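Local coordinates for protein hypothetical methylmalonyl-CoA decarboxylase alpha subunit (Sulfolobus tokodaii, PDB 1X0U) that is a predicted carboxyl transferase subunit of a biotin-dependent type of enzyme complex, with a crotonase-like fold, at residues G38-T41 against A42-L46. Sequence-based numbering, arbitrary orientation.
Sequences GKLT and ARERL
Lys39 and Arg45 share one carboxylate beside a capping box: both form salt bridges with Asp134, and Lys39 NZ lies 4.5 Å from Arg45 NH2. The capping box is made by Thr41 and Glu44 at the start of helix 42-49. Glu239 forms a second salt bridge with Arg45, through NE. Thr41 is the N-cap residue. Its backbone N donates to Glu44 OE1 at 2.9 Å, with an N-H...O angle of 164°. OE1 is met on its anti side, somewhat out of the carboxylate plane. Glu44 has CG anti to its own carbonyl carbon (chi1 -63°) and runs extended from there, which brings the carboxylate back to Thr41 N. In return Glu44 N donates to Thr41 OG1 at 3.1 Å, although the place of OG1 is less sure in the model. His35 NE2 also hydrogen-bonds to OE1, so this oxygen ties the preceding helix 28-35 to the cap. The first helical turn closes as Arg45 N donates to Thr41 O at 3.0 Å. Leu40 lies across the Glu44 side chain at about a right angle, its CD2 3.9 Å from OE1. Leu40 CB also touches Arg45 CG at 3.8 Å. The extended Arg45 chain carries its guanidinium past the loop backbone. Leu40 O lies over one guanidinium face, 3.1 Å from its plane, at angles too poor for a hydrogen bond from NE or NH2.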
loop_
_atom_site.group_PDB
_atom_site.type_symbol
_atom_site.label_atom_id
_atom_site.label_comp_id
_atom_site.label_asym_id
_atom_site.label_seq_id
_atom_site.Cartn_x
_atom_site.Cartn_y
_atom_site.Cartn_z
ATOM N N GLY A 38 -0.578 -37.150 39.595
ATOM C CA GLY A 38 -0.296 -35.796 40.023
ATOM C C GLY A 38 -0.700 -34.801 38.944
ATOM O O GLY A 38 -0.376 -33.618 39.023
ATOM N N LYS A 39 -1.427 -35.277 37.937
ATOM C CA LYS A 39 -1.855 -34.407 36.838
ATOM C C LYS A 39 -3.321 -34.007 36.931
ATOM O O LYS A 39 -4.124 -34.702 37.550
ATOM C CB LYS A 39 -1.642 -35.115 35.504
ATOM C CG LYS A 39 -0.281 -35.737 35.332
ATOM C CD LYS A 39 -0.270 -36.621 34.095
ATOM C CE LYS A 39 -0.444 -35.801 32.820
ATOM N NZ LYS A 39 -0.668 -36.700 31.656
ATOM N N LEU A 40 -3.663 -32.887 36.302
ATOM C CA LEU A 40 -5.047 -32.417 36.269
ATOM C C LEU A 40 -5.616 -32.823 34.911
ATOM O O LEU A 40 -4.856 -33.189 34.018
ATOM C CB LEU A 40 -5.113 -30.893 36.432
ATOM C CG LEU A 40 -4.709 -30.325 37.798
ATOM C CD1 LEU A 40 -4.896 -28.813 37.790
ATOM C CD2 LEU A 40 -5.547 -30.953 38.899
ATOM N N THR A 41 -6.942 -32.786 34.756
ATOM C CA THR A 41 -7.559 -33.153 33.483
ATOM C C THR A 41 -7.530 -31.937 32.567
ATOM O O THR A 41 -7.328 -30.803 33.021
ATOM C CB THR A 41 -9.032 -33.560 33.630
ATOM O OG1 THR A 41 -9.777 -32.423 34.065
ATOM C CG2 THR A 41 -9.201 -34.682 34.639
ATOM N N ALA A 42 -7.750 -32.181 31.282
ATOM C CA ALA A 42 -7.744 -31.123 30.287
ATOM C C ALA A 42 -8.682 -29.997 30.686
ATOM O O ALA A 42 -8.304 -28.826 30.638
ATOM C CB ALA A 42 -8.148 -31.684 28.918
ATOM N N ARG A 43 -9.892 -30.356 31.104
ATOM C CA ARG A 43 -10.880 -29.356 31.484
ATOM C C ARG A 43 -10.593 -28.652 32.806
ATOM O O ARG A 43 -10.914 -27.470 32.956
ATOM C CB ARG A 43 -12.285 -29.976 31.469
ATOM C CG ARG A 43 -12.797 -30.201 30.033
ATOM C CD ARG A 43 -14.157 -30.902 29.977
ATOM N NE ARG A 43 -14.534 -31.213 28.599
ATOM C CZ ARG A 43 -15.034 -30.340 27.729
ATOM N NH1 ARG A 43 -15.239 -29.077 28.083
ATOM N NH2 ARG A 43 -15.318 -30.728 26.490
ATOM N N GLU A 44 -9.971 -29.360 33.752
ATOM C CA GLU A 44 -9.630 -28.752 35.037
ATOM C C GLU A 44 -8.538 -27.689 34.819
ATOM O O GLU A 44 -8.547 -26.630 35.452
ATOM C CB GLU A 44 -9.166 -29.829 36.037
ATOM C CG GLU A 44 -10.256 -30.855 36.362
ATOM C CD GLU A 44 -9.784 -32.003 37.236
ATOM O OE1 GLU A 44 -8.643 -32.479 37.061
ATOM O OE2 GLU A 44 -10.570 -32.447 38.096
ATOM N N ARG A 45 -7.610 -27.961 33.908
ATOM C CA ARG A 45 -6.549 -27.003 33.620
ATOM C C ARG A 45 -7.132 -25.743 32.970
ATOM O O ARG A 45 -6.725 -24.629 33.294
ATOM C CB ARG A 45 -5.511 -27.638 32.700
ATOM C CG ARG A 45 -4.717 -28.761 33.337
ATOM C CD ARG A 45 -4.193 -29.715 32.285
ATOM N NE ARG A 45 -3.199 -30.642 32.820
ATOM C CZ ARG A 45 -2.664 -31.641 32.121
ATOM N NH1 ARG A 45 -3.031 -31.852 30.857
ATOM N NH2 ARG A 45 -1.741 -32.410 32.670
ATOM N N LEU A 46 -8.090 -25.915 32.061
ATOM C CA LEU A 46 -8.719 -24.772 31.395
ATOM C C LEU A 46 -9.505 -23.914 32.393
ATOM O O LEU A 46 -9.424 -22.691 32.360
ATOM C CB LEU A 46 -9.665 -25.241 30.273
ATOM C CG LEU A 46 -9.113 -25.836 28.970
ATOM C CD1 LEU A 46 -10.292 -26.312 28.124
ATOM C CD2 LEU A 46 -8.312 -24.797 28.187
#